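Prolyl-tRNA synthetase (PDB 6UYH) probably catalyses the ATP-dependent attachment of proline to its cognate tRNA, as class II prolyl-tRNA synthetases do, and binds the inhibitor halofuginone together with an ATP analogue. Local coordinates at residues Lys208-Asn211 with Glu212-Ala215; His240-Gly243 with Gln244-Lys248; Pro118-Glu121 with Thr122-Tyr125. All coordinates share one frame; numbering follows the deposited sequence. Where two conformers were deposited one is given.

Contact 1 of 3, residues Lys208-Asn211 with Glu212-Ala215; sequences KTEN and EKFA. With HFG (7-bromo-6-chloro-3-{3-[(2R,3S)-3-hydroxypiperidin-2-yl]-2-oxopropyl}quinazolin-4(3H)-one), chain D.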
loop_
_atom_site.group_PDB
_atom_site.type_symbol
_atom_site.label_atom_id
_atom_site.label_comp_id
_atom_site.label_asym_id
_atom_site.label_seq_id
_atom_site.Cartn_x
_atom_site.Cartn_y
_atom_site.Cartn_z
ATOM N N LYS A 208 17.514 8.967 -21.933
ATOM C CA LYS A 208 18.581 9.652 -21.222
ATOM C C LYS A 208 19.927 9.443 -21.914
ATOM O O LYS A 208 20.145 8.456 -22.627
ATOM C CB LYS A 208 18.654 9.173 -19.771
ATOM C CG LYS A 208 17.494 9.645 -18.930
ATOM C CD LYS A 208 17.743 9.328 -17.471
ATOM C CE LYS A 208 16.532 9.658 -16.624
ATOM N NZ LYS A 208 16.810 9.378 -15.192
ATOM N N THR A 209 20.825 10.414 -21.733
ATOM C CA THR A 209 22.182 10.276 -22.243
ATOM C C THR A 209 22.964 9.241 -21.430
ATOM O O THR A 209 22.528 8.784 -20.372
ATOM C CB THR A 209 22.905 11.617 -22.188
ATOM O OG1 THR A 209 22.945 12.054 -20.825
ATOM C CG2 THR A 209 22.156 12.646 -23.003
ATOM N N GLU A 210 24.162 8.904 -21.918
ATOM C CA GLU A 210 24.964 7.890 -21.238
ATOM C C GLU A 210 25.269 8.293 -19.796
ATOM O O GLU A 210 25.295 7.444 -18.898
ATOM C CB GLU A 210 26.254 7.629 -22.015
ATOM C CG GLU A 210 26.026 6.940 -23.355
ATOM C CD GLU A 210 25.288 5.618 -23.215
ATOM O OE1 GLU A 210 25.723 4.782 -22.395
ATOM O OE2 GLU A 210 24.268 5.420 -23.915
ATOM N N ASN A 211 25.474 9.588 -19.550
ATOM C CA ASN A 211 25.815 10.034 -18.203
ATOM C C ASN A 211 24.624 9.966 -17.259
ATOM O O ASN A 211 24.801 9.723 -16.060
ATOM C CB ASN A 211 26.379 11.458 -18.243
ATOM C CG ASN A 211 26.628 12.029 -16.856
ATOM O OD1 ASN A 211 27.460 11.521 -16.105
ATOM N ND2 ASN A 211 25.912 13.098 -16.514
ATOM N N GLU A 212 23.409 10.164 -17.766
ATOM C CA GLU A 212 22.240 10.216 -16.907
ATOM C C GLU A 212 21.497 8.894 -16.808
ATOM O O GLU A 212 20.673 8.736 -15.905
ATOM C CB GLU A 212 21.276 11.307 -17.387
ATOM C CG GLU A 212 21.783 12.717 -17.132
ATOM C CD GLU A 212 21.789 13.069 -15.654
ATOM O OE1 GLU A 212 20.850 12.659 -14.940
ATOM O OE2 GLU A 212 22.734 13.750 -15.205
ATOM N N LYS A 213 21.758 7.940 -17.696
ATOM C CA LYS A 213 21.007 6.695 -17.645
ATOM C C LYS A 213 21.449 5.848 -16.450
ATOM O O LYS A 213 22.516 6.051 -15.863
ATOM C CB LYS A 213 21.186 5.904 -18.943
ATOM C CG LYS A 213 22.486 5.137 -19.022
ATOM C CD LYS A 213 22.478 4.159 -20.198
ATOM C CE LYS A 213 23.785 3.387 -20.288
ATOM N NZ LYS A 213 24.114 2.650 -19.033
ATOM N N PHE A 214 20.601 4.886 -16.095
ATOM C CA PHE A 214 20.938 3.918 -15.058
ATOM C C PHE A 214 22.159 3.110 -15.489
ATOM O O PHE A 214 22.171 2.506 -16.569
ATOM C CB PHE A 214 19.727 3.012 -14.816
ATOM C CG PHE A 214 19.914 1.960 -13.742
ATOM C CD1 PHE A 214 19.230 0.757 -13.830
ATOM C CD2 PHE A 214 20.744 2.177 -12.656
ATOM C CE1 PHE A 214 19.366 -0.218 -12.849
ATOM C CE2 PHE A 214 20.898 1.204 -11.676
ATOM C CZ PHE A 214 20.205 0.008 -11.776
ATOM N N ALA A 215 23.196 3.106 -14.644
ATOM C CA ALA A 215 24.433 2.411 -14.985
ATOM C C ALA A 215 24.201 0.930 -15.270
ATOM O O ALA A 215 24.966 0.316 -16.025
ATOM C CB ALA A 215 25.460 2.584 -13.867
HETATM O "O4'" HFG D . 16.667 2.608 -8.711
HETATM C C21 HFG D . 17.282 2.717 -9.751
HETATM C "C3'" HFG D . 16.877 1.969 -11.000
HETATM C "C2'" HFG D . 15.395 1.586 -11.098
HETATM N "N1'" HFG D . 15.001 0.592 -10.091
HETATM C "C6'" HFG D . 13.625 0.124 -10.291
HETATM C "C5'" HFG D . 12.630 1.252 -10.228
HETATM C "C4'" HFG D . 13.015 2.362 -11.211
HETATM C C39 HFG D . 14.457 2.790 -11.007
HETATM O "O7'" HFG D . 14.812 3.765 -11.993
HETATM C "C1'" HFG D . 18.526 3.613 -9.851
HETATM N N3 HFG D . 19.134 3.850 -8.545
HETATM C C4 HFG D . 19.757 2.780 -7.917
HETATM O O11 HFG D . 19.836 1.691 -8.457
HETATM C C10 HFG D . 20.247 3.088 -6.567
HETATM C C5 HFG D . 20.907 2.114 -5.821
HETATM C C2 HFG D . 19.013 5.073 -7.941
HETATM N N1 HFG D . 19.411 5.378 -6.758
HETATM C C9 HFG D . 20.033 4.361 -6.032
HETATM C C8 HFG D . 20.431 4.636 -4.724
HETATM C C7 HFG D . 21.060 3.646 -3.987
HETATM BR BR1 HFG D . 21.492 4.021 -2.182
HETATM C C6 HFG D . 21.324 2.411 -4.539
HETATM CL CL1 HFG D . 22.231 1.213 -3.664
HETATM O O HOH W 1 18.274 7.135 -14.991
HETATM O O HOH W 2 25.831 4.425 -17.906
HETATM O O HOH W 3 25.031 6.343 -16.154
#
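The loop that joins strand 204-207 to strand 219-227 in the class II core turns tightly where Thr209 meets Glu212 and Lys213. One carbonyl oxygen, Thr209 O, takes two backbone donors: Lys213 N at 2.9 Å and, weakly, Glu212 N. Outside this turn the side chains of Lys208 and Lys213 run in different directions. Lys208 is fully extended, its CD passing 3.4 Å from Glu212 O, and water 1 joins its NZ to that same oxygen. Lys213 has two conformers; in the one described here chi1 is 80°, which sets CG between its own backbone N and carbonyl carbon and sends the chain back alongside Glu210, where its CE lies 3.2 Å from Glu210 OE1. In this conformer the charged ends stop short of a salt bridge, with Glu210 OE1 to Lys213 NZ at 4.3 Å. The ammonium instead donates to Phe214 O at 3.1 Å, from above the carbonyl plane, and to Ala217 O, while water 2 links it to Glu210 O. These bonds lie close to Phe214, a residue of the halofuginone pocket. The Phe214 ring turns one face to the inhibitor, whose C3' sits 3.7 Å above its centre, and Phe214 CE2 comes within 3.4 Å of the quinazolinone oxygen O11.

Contact 2 of 3, residues His240-Gly243 with Gln244-Lys248; sequences HHLG and QNFSK. With HFG (7-bromo-6-chloro-3-{3-[(2R,3S)-3-hydroxypiperidin-2-yl]-2-oxopropyl}quinazolin-4(3H)-one), chain D.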
loop_
_atom_site.group_PDB
_atom_site.type_symbol
_atom_site.label_atom_id
_atom_site.label_comp_id
_atom_site.label_asym_id
_atom_site.label_seq_id
_atom_site.Cartn_x
_atom_site.Cartn_y
_atom_site.Cartn_z
ATOM N N HIS A 240 13.487 1.495 -17.904
ATOM C CA HIS A 240 14.784 0.999 -18.359
ATOM C C HIS A 240 14.632 -0.295 -19.135
ATOM O O HIS A 240 13.898 -1.191 -18.712
ATOM C CB HIS A 240 15.716 0.674 -17.187
ATOM C CG HIS A 240 15.886 1.770 -16.192
ATOM N ND1 HIS A 240 16.663 2.881 -16.436
ATOM C CD2 HIS A 240 15.423 1.902 -14.928
ATOM C CE1 HIS A 240 16.647 3.665 -15.376
ATOM N NE2 HIS A 240 15.907 3.091 -14.444
ATOM N N HIS A 241 15.399 -0.432 -20.219
ATOM C CA HIS A 241 15.749 -1.750 -20.731
ATOM C C HIS A 241 17.091 -2.152 -20.126
ATOM O O HIS A 241 18.104 -1.473 -20.335
ATOM C CB HIS A 241 15.812 -1.774 -22.255
ATOM C CG HIS A 241 16.202 -3.113 -22.813
ATOM N ND1 HIS A 241 15.561 -4.281 -22.455
ATOM C CD2 HIS A 241 17.173 -3.470 -23.683
ATOM C CE1 HIS A 241 16.119 -5.300 -23.082
ATOM N NE2 HIS A 241 17.101 -4.836 -23.837
ATOM N N LEU A 242 17.095 -3.236 -19.357
ATOM C CA LEU A 242 18.299 -3.684 -18.673
ATOM C C LEU A 242 19.101 -4.674 -19.506
ATOM O O LEU A 242 20.210 -5.049 -19.108
ATOM C CB LEU A 242 17.931 -4.298 -17.311
ATOM C CG LEU A 242 17.084 -3.452 -16.347
ATOM C CD1 LEU A 242 16.708 -4.276 -15.107
ATOM C CD2 LEU A 242 17.815 -2.169 -15.941
ATOM N N GLY A 243 18.586 -5.065 -20.669
ATOM C CA GLY A 243 19.252 -6.055 -21.486
ATOM C C GLY A 243 19.455 -7.331 -20.705
ATOM O O GLY A 243 18.566 -7.796 -19.982
ATOM N N GLN A 244 20.655 -7.896 -20.832
ATOM C CA GLN A 244 21.065 -9.064 -20.067
ATOM C C GLN A 244 22.080 -8.705 -18.986
ATOM O O GLN A 244 22.765 -9.589 -18.462
ATOM C CB GLN A 244 21.626 -10.131 -21.007
ATOM C CG GLN A 244 20.612 -10.626 -22.036
ATOM C CD GLN A 244 21.235 -11.510 -23.097
ATOM O OE1 GLN A 244 22.342 -11.248 -23.563
ATOM N NE2 GLN A 244 20.526 -12.571 -23.479
ATOM N N ASN A 245 22.174 -7.421 -18.636
ATOM C CA ASN A 245 23.176 -6.981 -17.671
ATOM C C ASN A 245 22.945 -7.589 -16.295
ATOM O O ASN A 245 23.894 -8.043 -15.643
ATOM C CB ASN A 245 23.174 -5.453 -17.588
ATOM C CG ASN A 245 23.595 -4.805 -18.893
ATOM O OD1 ASN A 245 24.466 -5.318 -19.595
ATOM N ND2 ASN A 245 22.978 -3.682 -19.229
ATOM N N PHE A 246 21.694 -7.604 -15.831
ATOM C CA PHE A 246 21.403 -8.181 -14.525
ATOM C C PHE A 246 21.217 -9.689 -14.592
ATOM O O PHE A 246 21.493 -10.382 -13.606
ATOM C CB PHE A 246 20.165 -7.519 -13.911
ATOM C CG PHE A 246 20.454 -6.185 -13.276
ATOM C CD1 PHE A 246 20.405 -5.019 -14.027
ATOM C CD2 PHE A 246 20.799 -6.100 -11.934
ATOM C CE1 PHE A 246 20.680 -3.791 -13.448
ATOM C CE2 PHE A 246 21.071 -4.875 -11.351
ATOM C CZ PHE A 246 21.009 -3.721 -12.107
ATOM N N SER A 247 20.767 -10.223 -15.730
ATOM C CA SER A 247 20.616 -11.670 -15.817
ATOM C C SER A 247 21.970 -12.364 -15.855
ATOM O O SER A 247 22.098 -13.498 -15.385
ATOM C CB SER A 247 19.761 -12.047 -17.025
ATOM O OG SER A 247 20.260 -11.489 -18.219
ATOM N N LYS A 248 23.003 -11.699 -16.381
ATOM C CA LYS A 248 24.340 -12.268 -16.265
ATOM C C LYS A 248 24.855 -12.146 -14.838
ATOM O O LYS A 248 25.475 -13.078 -14.313
ATOM C CB LYS A 248 25.293 -11.594 -17.253
ATOM C CG LYS A 248 25.049 -11.990 -18.698
ATOM C CD LYS A 248 25.870 -11.128 -19.652
ATOM C CE LYS A 248 25.486 -11.399 -21.096
ATOM N NZ LYS A 248 26.179 -10.481 -22.053
HETATM O "O4'" HFG D . 16.667 2.608 -8.711
HETATM C C21 HFG D . 17.282 2.717 -9.751
HETATM C "C3'" HFG D . 16.877 1.969 -11.000
HETATM C "C2'" HFG D . 15.395 1.586 -11.098
HETATM N "N1'" HFG D . 15.001 0.592 -10.091
HETATM C "C6'" HFG D . 13.625 0.124 -10.291
HETATM C "C5'" HFG D . 12.630 1.252 -10.228
HETATM C "C4'" HFG D . 13.015 2.362 -11.211
HETATM C C39 HFG D . 14.457 2.790 -11.007
HETATM O "O7'" HFG D . 14.812 3.765 -11.993
HETATM C "C1'" HFG D . 18.526 3.613 -9.851
HETATM N N3 HFG D . 19.134 3.850 -8.545
HETATM C C4 HFG D . 19.757 2.780 -7.917
HETATM O O11 HFG D . 19.836 1.691 -8.457
HETATM C C10 HFG D . 20.247 3.088 -6.567
HETATM C C5 HFG D . 20.907 2.114 -5.821
HETATM C C2 HFG D . 19.013 5.073 -7.941
HETATM N N1 HFG D . 19.411 5.378 -6.758
HETATM C C9 HFG D . 20.033 4.361 -6.032
HETATM C C8 HFG D . 20.431 4.636 -4.724
HETATM C C7 HFG D . 21.060 3.646 -3.987
HETATM BR BR1 HFG D . 21.492 4.021 -2.182
HETATM C C6 HFG D . 21.324 2.411 -4.539
HETATM CL CL1 HFG D . 22.231 1.213 -3.664
HETATM O O HOH W 4 19.217 -8.305 -17.262
#
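A strand-to-helix junction brings Leu242 and Phe246 together in the buried part of the class II core, where strand 232-243 passes into helix 245-250. The chain changes course through a type II' beta turn from Leu242 to Asn245, with Gly243 at positive phi (57°) and Gln244 at the N-cap position. Asn245 N closes the turn on Leu242 O at 3.1 Å. On the strand side, two residues, Leu242 and Gly243, are set against the single Gln266 of strand 261-272, forming a classic beta bulge. The side-chain ND2 of Asn245 lies near Leu242 O but is badly angled for it; its bonds go to Asp218 OD1 and Gly216 O. Across the turn, Leu242 CD1 meets the Phe246 ring obliquely at CD1, 3.9 Å away, and Leu242 CD2 stands 4.1 Å from Phe246 CE1, so both methyls approach from the same side of the ring plane. Water 4 ties the first helical turn back to the strand, donating to Gly243 O at 2.8 Å and accepting from Ser247 N. Ser247 OG is held elsewhere, by Ala264 O. Farther back on the strand, the imidazole of His240 reaches the inhibitor. Thr220 OG1 bonds to His240 ND1 and probably fixes the rotation of the ring, while the second ring nitrogen, NE2, donates to halofuginone. The hydroxyl oxygen O7' lies at the ring edge, near its plane, 2.8 Å from His240 NE2 with an N-H...O angle of 157°.

Contact 3 of 3, residues Pro118-Glu121 with Thr122-Tyr125; sequences PTSE and TIMY. With HFG (7-bromo-6-chloro-3-{3-[(2R,3S)-3-hydroxypiperidin-2-yl]-2-oxopropyl}quinazolin-4(3H)-one), chain D.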
loop_
_atom_site.group_PDB
_atom_site.type_symbol
_atom_site.label_atom_id
_atom_site.label_comp_id
_atom_site.label_asym_id
_atom_site.label_seq_id
_atom_site.Cartn_x
_atom_site.Cartn_y
_atom_site.Cartn_z
ATOM N N PRO A 118 16.827 0.740 -1.196
ATOM C CA PRO A 118 16.919 1.979 -1.988
ATOM C C PRO A 118 16.307 1.818 -3.371
ATOM O O PRO A 118 16.148 2.784 -4.125
ATOM C CB PRO A 118 18.428 2.204 -2.080
ATOM C CG PRO A 118 18.976 0.801 -2.151
ATOM C CD PRO A 118 18.055 -0.073 -1.313
ATOM N N THR A 119 16.009 0.558 -3.693
ATOM C CA THR A 119 15.458 0.018 -4.934
ATOM C C THR A 119 15.628 -1.493 -4.787
ATOM O O THR A 119 16.425 -1.927 -3.946
ATOM C CB THR A 119 16.146 0.567 -6.197
ATOM O OG1 THR A 119 15.510 -0.003 -7.350
ATOM C CG2 THR A 119 17.635 0.208 -6.218
ATOM N N SER A 120 14.902 -2.316 -5.553
ATOM C CA SER A 120 14.816 -3.737 -5.209
ATOM C C SER A 120 15.475 -4.705 -6.196
ATOM O O SER A 120 15.248 -5.915 -6.077
ATOM C CB SER A 120 13.354 -4.133 -5.005
ATOM O OG SER A 120 12.818 -3.377 -3.935
ATOM N N GLU A 121 16.303 -4.229 -7.138
ATOM C CA GLU A 121 16.973 -5.155 -8.053
ATOM C C GLU A 121 17.711 -6.267 -7.305
ATOM O O GLU A 121 17.573 -7.450 -7.641
ATOM C CB GLU A 121 17.961 -4.405 -8.948
ATOM C CG GLU A 121 17.332 -3.656 -10.124
ATOM C CD GLU A 121 16.791 -2.291 -9.740
ATOM O OE1 GLU A 121 16.897 -1.898 -8.559
ATOM O OE2 GLU A 121 16.259 -1.602 -10.629
ATOM N N THR A 122 18.523 -5.902 -6.302
ATOM C CA THR A 122 19.337 -6.904 -5.609
ATOM C C THR A 122 18.532 -7.706 -4.596
ATOM O O THR A 122 19.018 -8.742 -4.117
ATOM C CB THR A 122 20.539 -6.265 -4.898
ATOM O OG1 THR A 122 20.086 -5.390 -3.854
ATOM C CG2 THR A 122 21.424 -5.496 -5.892
ATOM N N ILE A 123 17.320 -7.244 -4.274
ATOM C CA ILE A 123 16.403 -7.951 -3.384
ATOM C C ILE A 123 15.602 -8.996 -4.155
ATOM O O ILE A 123 15.302 -10.071 -3.627
ATOM C CB ILE A 123 15.471 -6.931 -2.698
ATOM C CG1 ILE A 123 16.291 -5.945 -1.861
ATOM C CG2 ILE A 123 14.380 -7.629 -1.852
ATOM C CD1 ILE A 123 15.450 -4.830 -1.223
ATOM N N MET A 124 15.264 -8.709 -5.412
ATOM C CA MET A 124 14.366 -9.537 -6.202
ATOM C C MET A 124 15.065 -10.498 -7.148
ATOM O O MET A 124 14.546 -11.595 -7.383
ATOM C CB MET A 124 13.428 -8.644 -7.016
ATOM C CG MET A 124 12.508 -7.823 -6.145
ATOM S SD MET A 124 11.568 -6.616 -7.113
ATOM C CE MET A 124 10.480 -7.705 -8.022
ATOM N N TYR A 125 16.219 -10.135 -7.694
ATOM C CA TYR A 125 16.722 -10.913 -8.820
ATOM C C TYR A 125 17.301 -12.272 -8.421
ATOM O O TYR A 125 17.282 -13.186 -9.254
ATOM C CB TYR A 125 17.730 -10.086 -9.632
ATOM C CG TYR A 125 17.082 -8.911 -10.351
ATOM C CD1 TYR A 125 15.689 -8.787 -10.400
ATOM C CD2 TYR A 125 17.847 -7.920 -10.960
ATOM C CE1 TYR A 125 15.087 -7.720 -11.045
ATOM C CE2 TYR A 125 17.250 -6.837 -11.608
ATOM C CZ TYR A 125 15.870 -6.744 -11.642
ATOM O OH TYR A 125 15.265 -5.677 -12.283
HETATM O "O4'" HFG D . 16.667 2.608 -8.711
HETATM C C21 HFG D . 17.282 2.717 -9.751
HETATM C "C3'" HFG D . 16.877 1.969 -11.000
HETATM C "C2'" HFG D . 15.395 1.586 -11.098
HETATM N "N1'" HFG D . 15.001 0.592 -10.091
HETATM C "C6'" HFG D . 13.625 0.124 -10.291
HETATM C "C5'" HFG D . 12.630 1.252 -10.228
HETATM C "C4'" HFG D . 13.015 2.362 -11.211
HETATM C C39 HFG D . 14.457 2.790 -11.007
HETATM O "O7'" HFG D . 14.812 3.765 -11.993
HETATM C "C1'" HFG D . 18.526 3.613 -9.851
HETATM N N3 HFG D . 19.134 3.850 -8.545
HETATM C C4 HFG D . 19.757 2.780 -7.917
HETATM O O11 HFG D . 19.836 1.691 -8.457
HETATM C C10 HFG D . 20.247 3.088 -6.567
HETATM C C5 HFG D . 20.907 2.114 -5.821
HETATM C C2 HFG D . 19.013 5.073 -7.941
HETATM N N1 HFG D . 19.411 5.378 -6.758
HETATM C C9 HFG D . 20.033 4.361 -6.032
HETATM C C8 HFG D . 20.431 4.636 -4.724
HETATM C C7 HFG D . 21.060 3.646 -3.987
HETATM BR BR1 HFG D . 21.492 4.021 -2.182
HETATM C C6 HFG D . 21.324 2.411 -4.539
HETATM CL CL1 HFG D . 22.231 1.213 -3.664
HETATM O O HOH W 5 18.766 -3.335 -4.910
#
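Glu121 packs against Tyr125 one helical turn on, then sends its carboxylate to the inhibitor. Its CB lies 3.7 Å from Tyr125 CE2, and CG comes closer still, 3.5 Å from the same ring carbon. The chain bends at chi2 (83°), which carries CD away from the tyrosine and toward the piperidine ring of halofuginone. At the tip the two oxygens divide the work: Glu121 OE2 accepts from the piperidine nitrogen N1' at 2.6 Å, whereas OE1 accepts from Thr119 OG1 at 2.6 Å, on its syn side and 16° out of the carboxylate plane. Thr119 OG1 in turn accepts from N1' at 2.9 Å, so hydroxyl and carboxylate share one amine; if that nitrogen is protonated, as expected for a secondary amine, the carboxylate would probably stabilise its charge. Pro118 covers the other end of the ligand, its CB 3.6 Å from the ring carbon C7 that bears the bromine. At the root of the glutamate side chain, Glu121 CA sits over the face of the Tyr125 ring, 4.0 Å from its centroid, in a CH-pi contact. The tyrosine hydroxyl is hydrogen-bonded to His171 ND1. Ser120, at the N-cap position, gives its carbonyl to Met124 N and more weakly to Ile123 N, while its hydroxyl is engaged by Glu169. Together, the loop and the opening turn of helix 121-131 form one wall of the halofuginone pocket in this class II synthetase core.

In the fold
All three contacts lie in the class II core and reach the same halofuginone molecule, but from different settings. Contact 1 is a surface loop, rich in charged side chains and water bridges, that contributes one buried aromatic ring to the pocket. Contacts 2 and 3 are buried and both lie where a helix begins, one entered from a strand and the other from a loop. Phe214 of contact 1 packs on His240, Leu242 and Phe246 of contact 2, and Phe246 in turn meets Tyr125 of contact 3, so that side chains of the three contacts pack on one another beside the ligand. The ligand chemistry differs accordingly: ring face in 1, imidazole donor in 2, hydroxyl and carboxylate acceptors in 3.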